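Alpha-amylase (Eisenia fetida, PDB 6M4K) probably catalyses the internal hydrolysis of alpha-1,4-glucosidic linkages in starch-like polysaccharides, as a calcium- and chloride-dependent enzyme of glycoside hydrolase family 13. Local coordinates at residues E258-V269 against I327-Y337; F397-N408 against F419-I427. All coordinates share one frame; numbering follows the deposited sequence.

Interaction 1 (E258-V269 against I327-Y337); sequences EFKHGQNLGNVV and IATAFELAWDY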
loop_
_atom_site.group_PDB
_atom_site.type_symbol
_atom_site.label_atom_id
_atom_site.label_comp_id
_atom_site.label_asym_id
_atom_site.label_seq_id
_atom_site.Cartn_x
_atom_site.Cartn_y
_atom_site.Cartn_z
ATOM N N GLU A 258 5.347 7.077 -2.053
ATOM C CA GLU A 258 6.752 7.231 -2.428
ATOM C C GLU A 258 7.232 5.950 -3.110
ATOM O O GLU A 258 7.689 5.006 -2.457
ATOM C CB GLU A 258 7.591 7.610 -1.211
ATOM C CG GLU A 258 9.099 7.746 -1.486
ATOM C CD GLU A 258 9.422 8.644 -2.671
ATOM O OE1 GLU A 258 9.931 9.772 -2.457
ATOM O OE2 GLU A 258 9.194 8.218 -3.824
ATOM N N PHE A 259 7.108 5.909 -4.439
ATOM C CA PHE A 259 7.559 4.738 -5.183
ATOM C C PHE A 259 9.080 4.583 -5.184
ATOM O O PHE A 259 9.584 3.482 -5.441
ATOM C CB PHE A 259 7.008 4.787 -6.609
ATOM C CG PHE A 259 5.565 4.384 -6.709
ATOM C CD1 PHE A 259 4.543 5.303 -6.473
ATOM C CD2 PHE A 259 5.229 3.068 -7.007
ATOM C CE1 PHE A 259 3.214 4.916 -6.553
ATOM C CE2 PHE A 259 3.902 2.676 -7.085
ATOM C CZ PHE A 259 2.894 3.595 -6.858
ATOM N N LYS A 260 9.834 5.642 -4.887
ATOM C CA LYS A 260 11.284 5.468 -4.801
ATOM C C LYS A 260 11.670 4.548 -3.655
ATOM O O LYS A 260 12.709 3.891 -3.711
ATOM C CB LYS A 260 11.990 6.817 -4.628
ATOM C CG LYS A 260 11.836 7.749 -5.819
ATOM C CD LYS A 260 12.313 9.165 -5.469
ATOM C CE LYS A 260 12.134 10.129 -6.642
ATOM N NZ LYS A 260 12.483 11.524 -6.237
ATOM N N HIS A 261 10.843 4.491 -2.616
ATOM C CA HIS A 261 11.155 3.707 -1.425
ATOM C C HIS A 261 11.285 2.222 -1.764
ATOM O O HIS A 261 12.309 1.590 -1.474
ATOM C CB HIS A 261 10.051 4.004 -0.405
ATOM C CG HIS A 261 9.996 3.103 0.785
ATOM N ND1 HIS A 261 10.489 3.473 2.021
ATOM C CD2 HIS A 261 9.416 1.892 0.954
ATOM C CE1 HIS A 261 10.227 2.514 2.891
ATOM N NE2 HIS A 261 9.576 1.545 2.268
ATOM N N GLY A 262 10.265 1.654 -2.408
ATOM C CA GLY A 262 10.333 0.244 -2.769
ATOM C C GLY A 262 11.329 -0.035 -3.878
ATOM O O GLY A 262 11.925 -1.117 -3.927
ATOM N N GLN A 263 11.524 0.925 -4.784
ATOM C CA GLN A 263 12.561 0.774 -5.797
ATOM C C GLN A 263 13.929 0.666 -5.141
ATOM O O GLN A 263 14.720 -0.230 -5.467
ATOM C CB GLN A 263 12.518 1.958 -6.764
ATOM C CG GLN A 263 11.378 1.898 -7.767
ATOM C CD GLN A 263 11.674 0.972 -8.936
ATOM O OE1 GLN A 263 12.806 0.899 -9.418
ATOM N NE2 GLN A 263 10.657 0.257 -9.393
ATOM N N ASN A 264 14.218 1.577 -4.207
ATOM C CA ASN A 264 15.524 1.607 -3.560
ATOM C C ASN A 264 15.731 0.390 -2.666
ATOM O O ASN A 264 16.776 -0.267 -2.733
ATOM C CB ASN A 264 15.711 2.916 -2.779
ATOM C CG ASN A 264 15.914 4.127 -3.694
ATOM O OD1 ASN A 264 15.509 5.254 -3.368
ATOM N ND2 ASN A 264 16.556 3.908 -4.823
ATOM N N LEU A 265 14.755 0.073 -1.811
ATOM C CA LEU A 265 14.903 -1.097 -0.948
ATOM C C LEU A 265 14.980 -2.384 -1.763
ATOM O O LEU A 265 15.727 -3.307 -1.412
ATOM C CB LEU A 265 13.781 -1.153 0.092
ATOM C CG LEU A 265 13.798 -0.022 1.123
ATOM C CD1 LEU A 265 12.670 -0.189 2.116
ATOM C CD2 LEU A 265 15.137 0.044 1.850
ATOM N N GLY A 266 14.215 -2.462 -2.851
ATOM C CA GLY A 266 14.299 -3.629 -3.718
ATOM C C GLY A 266 15.687 -3.798 -4.308
ATOM O O GLY A 266 16.286 -4.875 -4.232
ATOM N N ASN A 267 16.233 -2.721 -4.866
ATOM C CA ASN A 267 17.584 -2.787 -5.415
ATOM C C ASN A 267 18.608 -3.142 -4.344
ATOM O O ASN A 267 19.542 -3.912 -4.602
ATOM C CB ASN A 267 17.931 -1.458 -6.092
ATOM C CG ASN A 267 17.350 -1.349 -7.487
ATOM O OD1 ASN A 267 17.172 -2.361 -8.171
ATOM N ND2 ASN A 267 17.049 -0.131 -7.921
ATOM N N VAL A 268 18.469 -2.580 -3.142
ATOM C CA VAL A 268 19.455 -2.827 -2.095
ATOM C C VAL A 268 19.418 -4.283 -1.650
ATOM O O VAL A 268 20.454 -4.957 -1.598
ATOM C CB VAL A 268 19.265 -1.860 -0.911
ATOM C CG1 VAL A 268 20.122 -2.315 0.266
ATOM C CG2 VAL A 268 19.643 -0.433 -1.323
ATOM N N VAL A 269 18.228 -4.792 -1.321
ATOM C CA VAL A 269 18.136 -6.157 -0.808
ATOM C C VAL A 269 18.505 -7.170 -1.884
ATOM O O VAL A 269 19.085 -8.224 -1.585
ATOM C CB VAL A 269 16.754 -6.406 -0.173
ATOM C CG1 VAL A 269 16.582 -7.871 0.219
ATOM C CG2 VAL A 269 16.588 -5.514 1.048
ATOM N N ILE A 327 12.927 -9.645 4.253
ATOM C CA ILE A 327 14.033 -8.806 4.711
ATOM C C ILE A 327 13.708 -7.332 4.488
ATOM O O ILE A 327 13.866 -6.496 5.385
ATOM C CB ILE A 327 15.342 -9.208 4.012
ATOM C CG1 ILE A 327 15.770 -10.603 4.463
ATOM C CG2 ILE A 327 16.433 -8.187 4.317
ATOM C CD1 ILE A 327 16.921 -11.176 3.640
ATOM N N ALA A 328 13.273 -6.994 3.275
ATOM C CA ALA A 328 12.951 -5.605 2.959
ATOM C C ALA A 328 11.816 -5.088 3.834
ATOM O O ALA A 328 11.862 -3.945 4.305
ATOM C CB ALA A 328 12.572 -5.492 1.484
ATOM N N THR A 329 10.778 -5.904 4.041
ATOM C CA THR A 329 9.646 -5.480 4.863
ATOM C C THR A 329 10.063 -5.317 6.317
ATOM O O THR A 329 9.645 -4.363 6.985
ATOM C CB THR A 329 8.483 -6.471 4.723
ATOM O OG1 THR A 329 8.082 -6.569 3.349
ATOM C CG2 THR A 329 7.291 -6.010 5.558
ATOM N N ALA A 330 10.897 -6.226 6.827
ATOM C CA ALA A 330 11.362 -6.093 8.202
ATOM C C ALA A 330 12.142 -4.803 8.389
ATOM O O ALA A 330 11.952 -4.089 9.379
ATOM C CB ALA A 330 12.223 -7.296 8.591
ATOM N N PHE A 331 13.050 -4.497 7.460
ATOM C CA PHE A 331 13.756 -3.225 7.533
ATOM C C PHE A 331 12.780 -2.054 7.545
ATOM O O PHE A 331 12.890 -1.151 8.385
ATOM C CB PHE A 331 14.760 -3.070 6.387
ATOM C CG PHE A 331 15.442 -1.735 6.411
ATOM C CD1 PHE A 331 16.507 -1.513 7.266
ATOM C CD2 PHE A 331 14.971 -0.682 5.639
ATOM C CE1 PHE A 331 17.116 -0.279 7.329
ATOM C CE2 PHE A 331 15.567 0.569 5.715
ATOM C CZ PHE A 331 16.644 0.766 6.554
ATOM N N GLU A 332 11.839 -2.041 6.602
ATOM C CA GLU A 332 10.894 -0.930 6.492
ATOM C C GLU A 332 10.104 -0.735 7.783
ATOM O O GLU A 332 9.844 0.404 8.194
ATOM C CB GLU A 332 9.971 -1.203 5.309
ATOM C CG GLU A 332 8.680 -0.431 5.284
ATOM C CD GLU A 332 7.771 -0.978 4.224
ATOM O OE1 GLU A 332 7.778 -0.419 3.127
ATOM O OE2 GLU A 332 7.077 -1.994 4.496
ATOM N N LEU A 333 9.727 -1.830 8.443
ATOM C CA LEU A 333 8.927 -1.769 9.662
ATOM C C LEU A 333 9.765 -1.375 10.866
ATOM O O LEU A 333 9.243 -0.753 11.795
ATOM C CB LEU A 333 8.256 -3.122 9.910
ATOM C CG LEU A 333 7.028 -3.369 9.025
ATOM C CD1 LEU A 333 6.626 -4.829 9.067
ATOM C CD2 LEU A 333 5.862 -2.490 9.482
ATOM N N ALA A 334 11.046 -1.745 10.885
ATOM C CA ALA A 334 11.914 -1.393 11.999
ATOM C C ALA A 334 12.443 0.026 11.901
ATOM O O ALA A 334 12.833 0.596 12.926
ATOM C CB ALA A 334 13.107 -2.351 12.048
ATOM N N TRP A 335 12.498 0.589 10.704
ATOM C CA TRP A 335 13.000 1.934 10.470
ATOM C C TRP A 335 11.941 2.951 10.891
ATOM O O TRP A 335 10.850 2.608 11.346
ATOM C CB TRP A 335 13.356 2.093 8.992
ATOM C CG TRP A 335 14.401 3.113 8.624
ATOM C CD1 TRP A 335 14.241 4.185 7.787
ATOM C CD2 TRP A 335 15.779 3.111 9.012
ATOM N NE1 TRP A 335 15.431 4.855 7.645
ATOM C CE2 TRP A 335 16.390 4.215 8.389
ATOM C CE3 TRP A 335 16.555 2.284 9.835
ATOM C CZ2 TRP A 335 17.739 4.510 8.559
ATOM C CZ3 TRP A 335 17.889 2.571 9.996
ATOM C CH2 TRP A 335 18.469 3.680 9.372
ATOM N N ASP A 336 12.280 4.233 10.771
ATOM C CA ASP A 336 11.331 5.317 11.041
ATOM C C ASP A 336 11.306 6.193 9.799
ATOM O O ASP A 336 12.127 7.103 9.651
ATOM C CB ASP A 336 11.716 6.102 12.282
ATOM C CG ASP A 336 10.686 7.157 12.644
ATOM O OD1 ASP A 336 9.561 7.106 12.106
ATOM O OD2 ASP A 336 10.998 8.036 13.470
ATOM N N TYR A 337 10.376 5.899 8.902
ATOM C CA TYR A 337 10.252 6.634 7.656
ATOM C C TYR A 337 8.935 6.282 6.981
ATOM O O TYR A 337 8.747 5.160 6.481
ATOM C CB TYR A 337 11.414 6.351 6.691
ATOM C CG TYR A 337 11.245 7.053 5.356
ATOM C CD1 TYR A 337 11.452 8.427 5.240
ATOM C CD2 TYR A 337 10.844 6.352 4.222
ATOM C CE1 TYR A 337 11.287 9.078 4.027
ATOM C CE2 TYR A 337 10.672 6.990 3.015
ATOM C CZ TYR A 337 10.879 8.354 2.916
ATOM O OH TYR A 337 10.701 8.953 1.694
#
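H261 and E332 form the polar centre of a buried helix-helix contact on the outside of the catalytic barrel, with apolar packing on one side and the Y337 ring on the other. The axes of helices 259-269 and 327-334 come within 10.1 Å at 126° between their directions, and the closest backbone pair is L265 with A328. H261 NE2 donates to E332 OE1 at 2.8 Å, using the anti lone pair of that oxygen. The imidazole and carboxylate planes lie only 13° apart, although the acceptor is somewhat tilted from the ring plane. E332 reaches the ring because its CG stands anti to the backbone N (chi1 161°) and the chain runs on extended. On the other flank H261 ND1 meets the edge of the Y337 ring, 3.6 Å from CD2; the two rings lie rim to rim, neither over the other's face. L265 CD1, of the same helix, lies over one face of the imidazole toward its rim, and with the E332 bond probably restrains the ring's rotation.

These helices follow the sixth and seventh strands of a TIM barrel, 255-257 and 295-297, and V297 of the latter touches both H261 and Y337. E258, straight after strand 255-257 and at the N-cap of the helix, accepts from K260 N at OE2. Its CG lies 3.8 Å from Y337 OH, while that hydroxyl and E258 OE1 are both hydrogen-bonded to the backbone of L290. Toward the other end the side chains that meet are apolar: L265 CD2 comes within 3.9 Å of F331 CD2, and V269 splits its branches, CG2 against A328 CB at 4.0 Å and CG1 against I327 CG2.

Interaction 2 (F397-N408 against F419-I427); sequences FHNVAIGNPVSN and FGRGNRGFI. With SO4 (sulfate ion), chain I.
V406 and S407 pair antiparallel with R421 and G420, the S407-G420 pair closing with two backbone hydrogen bonds (S407 N to G420 O 2.9 Å, G420 N to S407 O 2.8 Å), while the end of helix 397-401 packs against strand 425-427. R421, bent at chi2 and chi3, turns its guanidinium side-on to N404 O, which takes NH2 at 2.9 Å and NE at 3.0 Å, with the oxygen exactly in the guanidinium plane. A401 CB lies over one face of that group. NH1 is hydrogen-bonded to A334 O, and through water 1 to H398 O. A leucine in place of R421 would probably leave N404 O and A334 O without these donors and weaken the tie between the A401-N404 turn and strand 419-421.

That type II turn carries the chain from the last barrel helix into the C-terminal beta domain. In the 419-427 hairpin R424 and G425 both face R421, a classic beta bulge. In one of its two conformers R424 NE donates to V400 O at 2.9 Å, nearly straight at 171°. N404 ND2 binds A401 O. Deeper in, F397 CE2 abuts F426 N at 3.5 Å.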
loop_
_atom_site.group_PDB
_atom_site.type_symbol
_atom_site.label_atom_id
_atom_site.label_comp_id
_atom_site.label_asym_id
_atom_site.label_seq_id
_atom_site.Cartn_x
_atom_site.Cartn_y
_atom_site.Cartn_z
ATOM N N PHE A 397 6.934 -5.188 16.567
ATOM C CA PHE A 397 8.199 -4.491 16.799
ATOM C C PHE A 397 8.045 -3.006 16.503
ATOM O O PHE A 397 8.416 -2.154 17.312
ATOM C CB PHE A 397 9.279 -5.110 15.896
ATOM C CG PHE A 397 10.669 -4.512 16.048
ATOM C CD1 PHE A 397 10.978 -3.268 15.515
ATOM C CD2 PHE A 397 11.692 -5.246 16.649
ATOM C CE1 PHE A 397 12.249 -2.746 15.624
ATOM C CE2 PHE A 397 12.973 -4.736 16.760
ATOM C CZ PHE A 397 13.258 -3.482 16.257
ATOM N N HIS A 398 7.499 -2.690 15.330
ATOM C CA HIS A 398 7.255 -1.307 14.927
ATOM C C HIS A 398 6.423 -0.569 15.963
ATOM O O HIS A 398 6.737 0.571 16.322
ATOM C CB HIS A 398 6.510 -1.362 13.593
ATOM C CG HIS A 398 6.030 -0.040 13.074
ATOM N ND1 HIS A 398 6.732 0.694 12.141
ATOM C CD2 HIS A 398 4.883 0.643 13.303
ATOM C CE1 HIS A 398 6.042 1.779 11.827
ATOM N NE2 HIS A 398 4.928 1.783 12.539
ATOM N N ASN A 399 5.364 -1.207 16.466
ATOM C CA ASN A 399 4.512 -0.561 17.459
ATOM C C ASN A 399 5.266 -0.337 18.764
ATOM O O ASN A 399 5.164 0.736 19.371
ATOM C CB ASN A 399 3.257 -1.408 17.710
ATOM C CG ASN A 399 2.334 -1.487 16.501
ATOM O OD1 ASN A 399 2.317 -0.599 15.651
ATOM N ND2 ASN A 399 1.556 -2.556 16.432
ATOM N N VAL A 400 6.042 -1.334 19.206
ATOM C CA VAL A 400 6.804 -1.208 20.448
ATOM C C VAL A 400 7.852 -0.107 20.324
ATOM O O VAL A 400 8.133 0.618 21.287
ATOM C CB VAL A 400 7.422 -2.571 20.828
ATOM C CG1 VAL A 400 8.481 -2.417 21.926
ATOM C CG2 VAL A 400 6.330 -3.543 21.256
ATOM N N ALA A 401 8.446 0.033 19.145
ATOM C CA ALA A 401 9.543 0.957 18.896
ATOM C C ALA A 401 9.086 2.385 18.633
ATOM O O ALA A 401 9.935 3.280 18.560
ATOM C CB ALA A 401 10.330 0.471 17.681
ATOM N N ILE A 402 7.776 2.611 18.472
ATOM C CA ILE A 402 7.259 3.894 17.991
ATOM C C ILE A 402 7.814 5.061 18.807
ATOM O O ILE A 402 7.874 5.019 20.038
ATOM C CB ILE A 402 5.718 3.867 17.956
ATOM C CG1 ILE A 402 5.176 4.942 17.015
ATOM C CG2 ILE A 402 5.136 4.019 19.333
ATOM C CD1 ILE A 402 4.619 4.380 15.710
ATOM N N GLY A 403 8.245 6.103 18.105
ATOM C CA GLY A 403 8.725 7.313 18.746
ATOM C C GLY A 403 10.172 7.294 19.185
ATOM O O GLY A 403 10.661 8.312 19.693
ATOM N N ASN A 404 10.860 6.204 19.021
ATOM C CA ASN A 404 12.263 6.158 19.380
ATOM C C ASN A 404 13.128 6.406 18.153
ATOM O O ASN A 404 12.772 6.005 17.041
ATOM C CB ASN A 404 12.611 4.789 19.969
ATOM C CG ASN A 404 12.034 4.592 21.345
ATOM O OD1 ASN A 404 12.700 4.842 22.351
ATOM N ND2 ASN A 404 10.787 4.137 21.404
ATOM N N PRO A 405 14.268 7.065 18.314
ATOM C CA PRO A 405 15.159 7.278 17.173
ATOM C C PRO A 405 15.805 5.968 16.757
ATOM O O PRO A 405 15.773 4.968 17.474
ATOM C CB PRO A 405 16.208 8.241 17.729
ATOM C CG PRO A 405 16.273 7.903 19.175
ATOM C CD PRO A 405 14.848 7.575 19.569
ATOM N N VAL A 406 16.391 5.988 15.563
ATOM C CA VAL A 406 17.344 4.948 15.191
ATOM C C VAL A 406 18.616 5.147 16.003
ATOM O O VAL A 406 19.189 6.247 16.036
ATOM C CB VAL A 406 17.632 4.994 13.685
ATOM C CG1 VAL A 406 18.747 4.022 13.330
ATOM C CG2 VAL A 406 16.379 4.637 12.912
ATOM N N SER A 407 19.066 4.089 16.667
ATOM C CA SER A 407 20.231 4.204 17.524
ATOM C C SER A 407 21.102 2.972 17.362
ATOM O O SER A 407 20.686 1.954 16.818
ATOM C CB SER A 407 19.838 4.415 18.991
ATOM O OG SER A 407 18.957 3.400 19.425
ATOM N N ASN A 408 22.349 3.102 17.812
ATOM C CA ASN A 408 23.276 1.972 17.838
ATOM C C ASN A 408 23.411 1.303 16.474
ATOM O O ASN A 408 23.431 0.078 16.359
ATOM C CB ASN A 408 22.878 0.964 18.918
ATOM C CG ASN A 408 23.069 1.518 20.311
ATOM O OD1 ASN A 408 24.181 1.895 20.684
ATOM N ND2 ASN A 408 21.984 1.623 21.073
ATOM N N PHE A 419 20.660 -2.282 14.000
ATOM C CA PHE A 419 20.330 -1.024 14.649
ATOM C C PHE A 419 19.215 -1.244 15.652
ATOM O O PHE A 419 18.477 -2.231 15.598
ATOM C CB PHE A 419 19.925 0.072 13.650
ATOM C CG PHE A 419 18.738 -0.292 12.813
ATOM C CD1 PHE A 419 18.904 -1.001 11.640
ATOM C CD2 PHE A 419 17.459 0.065 13.209
ATOM C CE1 PHE A 419 17.812 -1.343 10.867
ATOM C CE2 PHE A 419 16.356 -0.275 12.441
ATOM C CZ PHE A 419 16.536 -0.979 11.273
ATOM N N GLY A 420 19.111 -0.297 16.576
ATOM C CA GLY A 420 18.065 -0.289 17.568
ATOM C C GLY A 420 17.116 0.884 17.382
ATOM O O GLY A 420 17.317 1.780 16.559
ATOM N N ARG A 421 16.061 0.858 18.188
ATOM C CA ARG A 421 15.112 1.963 18.287
ATOM C C ARG A 421 15.061 2.318 19.766
ATOM O O ARG A 421 14.359 1.668 20.547
ATOM C CB ARG A 421 13.746 1.563 17.741
ATOM C CG ARG A 421 13.767 1.164 16.265
ATOM C CD ARG A 421 13.955 2.366 15.349
ATOM N NE ARG A 421 12.961 3.401 15.622
ATOM C CZ ARG A 421 11.693 3.363 15.217
ATOM N NH1 ARG A 421 11.231 2.346 14.493
ATOM N NH2 ARG A 421 10.880 4.362 15.550
ATOM N N GLY A 422 15.855 3.316 20.157
ATOM C CA GLY A 422 15.960 3.658 21.568
ATOM C C GLY A 422 16.330 2.459 22.414
ATOM O O GLY A 422 17.208 1.658 22.060
ATOM N N ASN A 423 15.634 2.307 23.536
ATOM C CA ASN A 423 15.795 1.147 24.404
ATOM C C ASN A 423 14.655 0.146 24.255
ATOM O O ASN A 423 14.400 -0.639 25.173
ATOM C CB ASN A 423 15.947 1.585 25.862
ATOM C CG ASN A 423 14.683 2.192 26.420
ATOM O OD1 ASN A 423 13.765 2.545 25.676
ATOM N ND2 ASN A 423 14.629 2.336 27.739
ATOM N N ARG A 424 13.983 0.138 23.102
ATOM C CA ARG A 424 12.782 -0.663 22.890
ATOM C C ARG A 424 12.997 -1.879 22.007
ATOM O O ARG A 424 12.399 -2.927 22.255
ATOM C CB ARG A 424 11.689 0.208 22.270
ATOM C CG ARG A 424 11.258 1.346 23.166
ATOM C CD ARG A 424 10.486 0.828 24.355
ATOM N NE ARG A 424 9.125 0.471 23.974
ATOM C CZ ARG A 424 8.197 0.038 24.819
ATOM N NH1 ARG A 424 8.477 -0.106 26.108
ATOM N NH2 ARG A 424 6.986 -0.251 24.373
ATOM N N GLY A 425 13.806 -1.766 20.959
ATOM C CA GLY A 425 13.987 -2.896 20.066
ATOM C C GLY A 425 15.308 -2.829 19.338
ATOM O O GLY A 425 15.941 -1.777 19.263
ATOM N N PHE A 426 15.712 -3.970 18.785
ATOM C CA PHE A 426 16.980 -4.058 18.074
ATOM C C PHE A 426 16.850 -5.144 17.018
ATOM O O PHE A 426 16.239 -6.184 17.264
ATOM C CB PHE A 426 18.132 -4.364 19.050
ATOM C CG PHE A 426 19.499 -4.214 18.434
ATOM C CD1 PHE A 426 20.119 -2.982 18.393
ATOM C CD2 PHE A 426 20.146 -5.299 17.874
ATOM C CE1 PHE A 426 21.379 -2.833 17.819
ATOM C CE2 PHE A 426 21.408 -5.149 17.295
ATOM C CZ PHE A 426 22.012 -3.920 17.274
ATOM N N ILE A 427 17.392 -4.895 15.827
ATOM C CA ILE A 427 17.314 -5.855 14.733
ATOM C C ILE A 427 18.697 -6.001 14.108
ATOM O O ILE A 427 19.424 -5.015 13.951
ATOM C CB ILE A 427 16.244 -5.463 13.679
ATOM C CG1 ILE A 427 16.116 -6.542 12.601
ATOM C CG2 ILE A 427 16.554 -4.095 13.054
ATOM C CD1 ILE A 427 14.891 -6.393 11.723
HETATM S S SO4 I . 23.613 6.353 18.883
HETATM O O1 SO4 I . 23.554 7.417 19.879
HETATM O O2 SO4 I . 25.006 6.028 18.593
HETATM O O3 SO4 I . 22.923 5.186 19.412
HETATM O O4 SO4 I . 22.952 6.803 17.660
HETATM O O HOH W 1 8.275 2.469 14.713
HETATM O O HOH W 2 8.404 6.061 15.243
HETATM O O HOH W 3 19.276 0.672 20.495
#

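Interaction 1 precedes interaction 2 along the chain, and their centres lie about 16 Å apart on the same side of the molecule's centre. Interaction 1 joins two helices of the barrel wall, whereas interaction 2 joins helix 389-401 to the antiparallel sheet of the C-terminal domain. Helix 322-334 connects them. Near its end L333 O ties it to helix 389-401 at H398 ND1 (2.9 Å, a probable hydrogen bond), while A334 O reaches across to the beta-domain strand at R421; just beyond, W335 meets the F419 ring edge-to-face. The helix packed against 259-269 thus also touches both sides of the interdomain junction, away from the calcium site.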